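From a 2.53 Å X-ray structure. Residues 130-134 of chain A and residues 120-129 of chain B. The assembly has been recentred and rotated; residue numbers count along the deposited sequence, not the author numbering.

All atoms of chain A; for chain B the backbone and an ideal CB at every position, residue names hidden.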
# COMPACT_ATOMS: atom_id res chain seq x y z
N LEU A 130 38.80 -0.61 -17.96
CA LEU A 130 38.15 0.34 -18.85
C LEU A 130 37.16 1.25 -18.13
O LEU A 130 37.22 2.47 -18.26
CB LEU A 130 37.41 -0.38 -19.97
CG LEU A 130 38.22 -1.04 -21.08
CD1 LEU A 130 37.31 -1.90 -21.95
CD2 LEU A 130 38.88 0.04 -21.91
N ASP A 131 36.24 0.65 -17.37
CA ASP A 131 35.21 1.42 -16.67
C ASP A 131 34.71 0.62 -15.45
O ASP A 131 33.94 -0.33 -15.59
CB ASP A 131 34.06 1.70 -17.66
CG ASP A 131 32.90 2.48 -17.05
OD1 ASP A 131 32.79 2.54 -15.81
OD2 ASP A 131 32.08 3.00 -17.83
N LEU A 132 35.17 1.03 -14.26
CA LEU A 132 34.79 0.40 -13.00
C LEU A 132 33.30 0.52 -12.68
O LEU A 132 32.74 -0.33 -11.99
CB LEU A 132 35.59 1.00 -11.84
CG LEU A 132 37.05 0.55 -11.70
CD1 LEU A 132 37.65 1.16 -10.43
CD2 LEU A 132 37.11 -0.98 -11.65
N VAL A 133 32.66 1.58 -13.18
CA VAL A 133 31.23 1.80 -12.95
C VAL A 133 30.43 0.84 -13.80
O VAL A 133 29.48 0.21 -13.32
CB VAL A 133 30.82 3.24 -13.28
CG1 VAL A 133 29.30 3.36 -13.29
CG2 VAL A 133 31.40 4.19 -12.25
N SER A 134 30.79 0.73 -15.08
CA SER A 134 30.12 -0.20 -15.98
C SER A 134 30.34 -1.63 -15.49
O SER A 134 29.44 -2.47 -15.55
CB SER A 134 30.65 -0.08 -17.40
OG SER A 134 30.32 1.18 -17.95
N UNK B 120 34.43 12.31 -8.12
CA UNK B 120 34.05 11.01 -7.59
C UNK B 120 34.95 9.91 -8.14
O UNK B 120 35.32 8.97 -7.41
CB UNK B 120 32.59 10.71 -7.92
N UNK B 121 35.33 10.02 -9.40
CA UNK B 121 36.21 9.04 -10.01
C UNK B 121 37.56 8.98 -9.29
O UNK B 121 38.06 7.90 -8.97
CB UNK B 121 36.41 9.37 -11.49
N UNK B 122 38.14 10.15 -9.01
CA UNK B 122 39.43 10.23 -8.32
C UNK B 122 39.36 9.49 -6.98
O UNK B 122 40.19 8.63 -6.69
CB UNK B 122 39.83 11.69 -8.10
N UNK B 123 38.37 9.85 -6.16
CA UNK B 123 38.19 9.24 -4.85
C UNK B 123 38.05 7.74 -4.94
O UNK B 123 38.65 7.01 -4.13
CB UNK B 123 36.96 9.83 -4.15
N UNK B 124 37.27 7.25 -5.91
CA UNK B 124 37.11 5.82 -6.07
C UNK B 124 38.50 5.22 -6.33
O UNK B 124 38.86 4.18 -5.76
CB UNK B 124 36.13 5.50 -7.20
N UNK B 125 39.26 5.90 -7.18
CA UNK B 125 40.62 5.55 -7.51
C UNK B 125 41.53 5.58 -6.25
O UNK B 125 42.31 4.68 -6.03
CB UNK B 125 41.15 6.50 -8.58
N UNK B 126 41.38 6.61 -5.42
CA UNK B 126 42.17 6.79 -4.21
C UNK B 126 41.79 5.83 -3.08
O UNK B 126 42.62 5.53 -2.22
CB UNK B 126 42.03 8.23 -3.72
N UNK B 127 40.54 5.34 -3.10
CA UNK B 127 40.09 4.43 -2.04
C UNK B 127 40.42 2.95 -2.31
O UNK B 127 40.22 2.08 -1.45
CB UNK B 127 38.58 4.58 -1.85
N UNK B 128 40.91 2.69 -3.51
CA UNK B 128 41.27 1.34 -3.95
C UNK B 128 42.15 0.60 -2.94
O UNK B 128 41.97 -0.60 -2.72
CB UNK B 128 41.99 1.41 -5.30
N UNK B 129 43.08 1.31 -2.31
CA UNK B 129 43.95 0.65 -1.35
C UNK B 129 43.81 1.18 0.07
O UNK B 129 44.71 1.04 0.89
CB UNK B 129 45.41 0.79 -1.80

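Chain A offers a short, mixed surface: the start of a helix, with D131(A) at its N-cap, and the side chains of L132(A) and V133(A) directed toward chain B. The carboxylate of D131(A) is already engaged: D131(A) OD1 accepts from S134(A) N at 2.8 Å and, weakly, from V133(A) N at 2.8 Å. The chain B backbone is helical through most of its length, and no ideal CB comes within 5.5 Å of chain A, so any contact must be built by reach.

Position 120 has helical angles (phi/psi -71/-38) and a CB out of reach of chain A. Many helix-compatible residues would suit; the deposited one is T120(B), whose OG1 is hydrogen-bonded elsewhere in the structure.

Position 121 is the first demanding one. Its CB points sideways, yet beyond it lie an acidic group and the methyls of a valine. A short side chain would stop before either; a long one could cross the gap, and the carboxylate favours a positive end, so lysine or arginine both fit. The deposited residue is R121(B). Its chi1 and chi2 are both m and chi3 is t, and this path brings the guanidinium back to chain A. R121(B) NH1 lies 3.8 Å from D131(A) OD1, a long salt bridge without a hydrogen bond, so the attraction is one of charge at some distance. D131(A) OD1 and the L132(A) N sit at the edge of the guanidinium, near its plane, whereas V133(A) CG2 packs over one face, 3.5 Å from R121(B) NH1. One planar group thus meets polar atoms at its edge and an apolar one over one face.

Positions 122 and 123 are turned out of reach, and chain A sets no preference at either. They are K122(B), whose side chain stays out of reach, and S123(B).

Position 124 is where the CA atoms of the two stretches are nearest, 9.1 Å between the CA of 124 and L132(A) CA. Its CB points toward chain A, and the side chain of L132(A), which points toward chain B, presents methyls. Leucine, isoleucine, methionine or possibly valine would answer it. I124(B) is found, with chi1 m and chi2 t; I124(B) CG2 lies 4.1 Å from L132(A) CD1, a plain apolar contact.

Position 125 points sideways with nothing of chain A in contact, so chain A sets no preference, and any helix-tolerant residue, polar ones included, would serve; it is E125(B), which extends without touching the partner. Positions 126 and 127 are out of reach, so many residues would serve, and here stand K126(B) and L127(B).

Position 128 again points sideways, but a long, flexible side chain such as methionine, glutamine, glutamate or lysine could bring its end near the leucine. The deposited E128(B), with chi1 t and chi2 p, brings E128(B) OE1 to 4.2 Å from L132(A) CD1, a modest contact; that oxygen finds its hydrogen bond elsewhere in the structure.

Position 129 lies beyond reach, leaving the choice open as far as chain A is concerned, and carries D129(B).

Chain B (120-129) TRKSIEKLED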
# COMPACT_ATOMS: atom_id res chain seq x y z
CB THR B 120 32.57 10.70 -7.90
OG1 THR B 120 31.75 11.75 -7.37
CG2 THR B 120 32.15 9.36 -7.27
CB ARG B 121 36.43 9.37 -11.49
CG ARG B 121 35.20 9.18 -12.34
CD ARG B 121 34.88 7.71 -12.51
NE ARG B 121 33.83 7.52 -13.52
CZ ARG B 121 33.60 6.36 -14.12
NH1 ARG B 121 34.35 5.32 -13.80
NH2 ARG B 121 32.65 6.25 -15.03
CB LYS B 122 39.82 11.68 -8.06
CG LYS B 122 39.95 12.57 -9.29
CD LYS B 122 40.28 14.00 -8.87
CE LYS B 122 40.26 14.98 -10.04
NZ LYS B 122 40.43 16.39 -9.59
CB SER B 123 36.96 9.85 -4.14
OG SER B 123 37.13 11.22 -3.89
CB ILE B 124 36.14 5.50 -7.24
CG1 ILE B 124 34.70 5.67 -6.79
CG2 ILE B 124 36.46 4.11 -7.82
CD1 ILE B 124 33.66 5.84 -7.89
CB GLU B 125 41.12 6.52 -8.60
CG GLU B 125 42.46 6.22 -9.24
CD GLU B 125 42.82 7.27 -10.35
OE1 GLU B 125 42.44 8.47 -10.18
OE2 GLU B 125 43.45 6.91 -11.39
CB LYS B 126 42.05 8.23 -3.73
CG LYS B 126 43.35 8.96 -3.67
CD LYS B 126 43.29 10.39 -4.19
CE LYS B 126 44.67 10.84 -4.71
NZ LYS B 126 45.82 9.99 -4.25
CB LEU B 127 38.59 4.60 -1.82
CG LEU B 127 38.22 5.99 -1.28
CD1 LEU B 127 36.73 6.27 -1.47
CD2 LEU B 127 38.62 6.07 0.20
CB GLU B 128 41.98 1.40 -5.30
CG GLU B 128 42.13 0.07 -5.99
CD GLU B 128 40.79 -0.54 -6.37
OE1 GLU B 128 40.02 0.13 -7.09
OE2 GLU B 128 40.50 -1.68 -5.95
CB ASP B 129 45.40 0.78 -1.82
CG ASP B 129 45.62 0.17 -3.18
OD1 ASP B 129 45.32 -1.03 -3.35
OD2 ASP B 129 46.09 0.89 -4.09
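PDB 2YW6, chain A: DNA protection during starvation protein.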